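Mannose-specific lectin 3 chain 2 (Crocus vernus, PDB 3MEZ) probably binds mannose as one of the two kinds of bulb-type lectin chain that pair into heterodimers and assemble into a heterotetramer. Local coordinates at residues B[59-64]-B[69-74]. Sequence-based numbering, arbitrary orientation.
With FMT (formic acid), chain I.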
loop_
_atom_site.group_PDB
_atom_site.type_symbol
_atom_site.label_atom_id
_atom_site.label_comp_id
_atom_site.label_asym_id
_atom_site.label_seq_id
_atom_site.Cartn_x
_atom_site.Cartn_y
_atom_site.Cartn_z
ATOM N N CYS B 59 0.986 -6.466 13.671
ATOM C CA CYS B 59 -0.125 -7.126 12.988
ATOM C C CYS B 59 -0.633 -6.373 11.779
ATOM O O CYS B 59 -0.553 -5.187 11.743
ATOM C CB CYS B 59 -1.292 -7.381 13.939
ATOM S SG CYS B 59 -0.868 -8.428 15.226
ATOM N N PHE B 60 -1.092 -7.112 10.793
ATOM C CA PHE B 60 -1.711 -6.558 9.617
ATOM C C PHE B 60 -2.988 -7.285 9.248
ATOM O O PHE B 60 -3.108 -8.443 9.466
ATOM C CB PHE B 60 -0.752 -6.462 8.412
ATOM C CG PHE B 60 -0.335 -7.765 7.812
ATOM C CD1 PHE B 60 0.721 -8.458 8.330
ATOM C CD2 PHE B 60 -0.945 -8.262 6.699
ATOM C CE1 PHE B 60 1.132 -9.598 7.789
ATOM C CE2 PHE B 60 -0.532 -9.413 6.162
ATOM C CZ PHE B 60 0.525 -10.092 6.716
ATOM N N MET B 61 -3.905 -6.554 8.661
ATOM C CA MET B 61 -5.102 -7.093 8.083
ATOM C C MET B 61 -5.053 -7.130 6.553
ATOM O O MET B 61 -4.558 -6.253 5.936
ATOM C CB MET B 61 -6.313 -6.320 8.537
ATOM C CG MET B 61 -7.527 -7.094 8.438
ATOM S SD MET B 61 -8.299 -6.746 6.913
ATOM C CE MET B 61 -9.182 -5.295 7.322
ATOM N N ARG B 62 -5.543 -8.217 5.996
ATOM C CA ARG B 62 -5.520 -8.445 4.586
ATOM C C ARG B 62 -6.817 -9.050 4.100
ATOM O O ARG B 62 -7.285 -9.977 4.652
ATOM C CB ARG B 62 -4.347 -9.361 4.199
ATOM C CG ARG B 62 -4.303 -9.773 2.751
ATOM C CD ARG B 62 -3.129 -10.698 2.376
ATOM N NE ARG B 62 -3.070 -11.110 0.983
ATOM C CZ ARG B 62 -3.749 -12.114 0.453
ATOM N NH1 ARG B 62 -4.544 -12.824 1.183
ATOM N NH2 ARG B 62 -3.627 -12.423 -0.799
ATOM N N LEU B 63 -7.327 -8.520 3.012
ATOM C CA LEU B 63 -8.461 -9.081 2.341
ATOM C C LEU B 63 -7.947 -9.975 1.228
ATOM O O LEU B 63 -7.214 -9.568 0.372
ATOM C CB LEU B 63 -9.367 -7.986 1.784
ATOM C CG LEU B 63 -10.548 -8.391 0.907
ATOM C CD1 LEU B 63 -11.473 -9.266 1.647
ATOM C CD2 LEU B 63 -11.309 -7.206 0.337
ATOM N N GLY B 64 -8.356 -11.224 1.308
ATOM C CA GLY B 64 -7.941 -12.249 0.402
ATOM C C GLY B 64 -8.749 -12.383 -0.869
ATOM O O GLY B 64 -9.687 -11.701 -1.062
ATOM N N LEU B 69 -11.053 -12.254 5.506
ATOM C CA LEU B 69 -10.267 -11.249 6.195
ATOM C C LEU B 69 -9.434 -11.860 7.299
ATOM O O LEU B 69 -9.973 -12.311 8.261
ATOM C CB LEU B 69 -11.161 -10.245 6.880
ATOM C CG LEU B 69 -11.910 -9.103 6.264
ATOM C CD1 LEU B 69 -12.565 -8.317 7.382
ATOM C CD2 LEU B 69 -10.999 -8.236 5.498
ATOM N N ASP B 70 -8.123 -11.811 7.152
ATOM C CA ASP B 70 -7.160 -12.323 8.105
ATOM C C ASP B 70 -6.433 -11.205 8.833
ATOM O O ASP B 70 -6.037 -10.276 8.224
ATOM C CB ASP B 70 -6.094 -13.182 7.408
ATOM C CG ASP B 70 -6.669 -14.319 6.598
ATOM O OD1 ASP B 70 -7.400 -15.099 7.142
ATOM O OD2 ASP B 70 -6.399 -14.419 5.421
ATOM N N ILE B 71 -6.287 -11.333 10.134
ATOM C CA ILE B 71 -5.365 -10.557 10.895
ATOM C C ILE B 71 -4.142 -11.424 11.191
ATOM O O ILE B 71 -4.234 -12.452 11.788
ATOM C CB ILE B 71 -5.934 -10.033 12.204
ATOM C CG1 ILE B 71 -7.185 -9.237 11.958
ATOM C CG2 ILE B 71 -4.961 -9.208 12.864
ATOM C CD1 ILE B 71 -7.872 -8.824 13.152
ATOM N N THR B 72 -3.000 -10.947 10.741
ATOM C CA THR B 72 -1.784 -11.689 10.651
ATOM C C THR B 72 -0.673 -11.015 11.418
ATOM O O THR B 72 -0.552 -9.846 11.376
ATOM C CB THR B 72 -1.377 -11.815 9.170
ATOM O OG1 THR B 72 -2.471 -12.309 8.403
ATOM C CG2 THR B 72 -0.226 -12.719 9.011
ATOM N N ASP B 73 0.100 -11.776 12.146
ATOM C CA ASP B 73 1.261 -11.251 12.835
ATOM C C ASP B 73 2.551 -11.232 12.008
ATOM O O ASP B 73 2.583 -11.733 10.940
ATOM C CB ASP B 73 1.460 -11.891 14.207
ATOM C CG ASP B 73 1.978 -13.304 14.137
ATOM O OD1 ASP B 73 2.345 -13.802 13.120
ATOM O OD2 ASP B 73 1.953 -13.923 15.160
ATOM N N ASP B 74 3.619 -10.710 12.575
ATOM C CA ASP B 74 4.880 -10.605 11.847
ATOM C C ASP B 74 5.403 -11.955 11.397
ATOM O O ASP B 74 6.071 -12.041 10.409
ATOM C CB ASP B 74 5.930 -9.867 12.630
ATOM C CG ASP B 74 7.116 -9.462 11.782
ATOM O OD1 ASP B 74 8.214 -9.835 12.121
ATOM O OD2 ASP B 74 6.933 -8.773 10.800
HETATM C C FMT I . 3.486 -8.883 16.003
HETATM O O1 FMT I . 3.432 -9.239 14.845
HETATM O O2 FMT I . 4.376 -9.313 16.734
HETATM O O HOH W 1 -5.923 -12.531 3.642
#
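Phe60 and Thr72 exchange two short, nearly straight backbone hydrogen bonds, Phe60 N to Thr72 O and Thr72 N to Phe60 O, both 2.8 Å. Arg62 and Asp70 form the next hydrogen-bonded pair with longer links: Arg62 N lies 3.1 Å from Asp70 O, and Asp70 N donates to Arg62 O at 3.2 Å. Arg62 O also accepts from a water that donates to Asp70 OD2 at 2.6 Å. The same water accepts a hydrogen bond from Arg62 NH1 at 2.8 Å, in the guanidinium plane. This water thus joins two opposite charges that do not touch directly, while Arg62 NH2 makes a salt bridge to Asp74 of the second subunit, another copy of this protein.

On the same face, Phe60 CG sits between the backbone N and the carbonyl carbon (chi1 69°), which brings the ring alongside Thr72; Thr72 CB sits over one ring face, 3.8 Å from the centroid, in a CH-pi contact. Thr72 OG1, buried here, has no hydrogen-bonding partner in the model. The other face is apolar: Leu69 CD2 reaches Met61 SD at 3.4 Å and also meets Leu63 CD1, while Met61 CG lies against Ile71 CG1. Beyond the strand end, Asp74 N donates to O1 of a formic acid, probably from the crystallisation liquor, and Asp73 OD1 accepts from Asn77 N.

Strands 60-63 and 69-72, the first tied at its start by the Cys59-Cys34 disulfide, form an antiparallel beta hairpin at the centre of a four-stranded sheet, flanked by strands 14-16 and 78-81, as in the beta-prism II fold of bulb-type lectins.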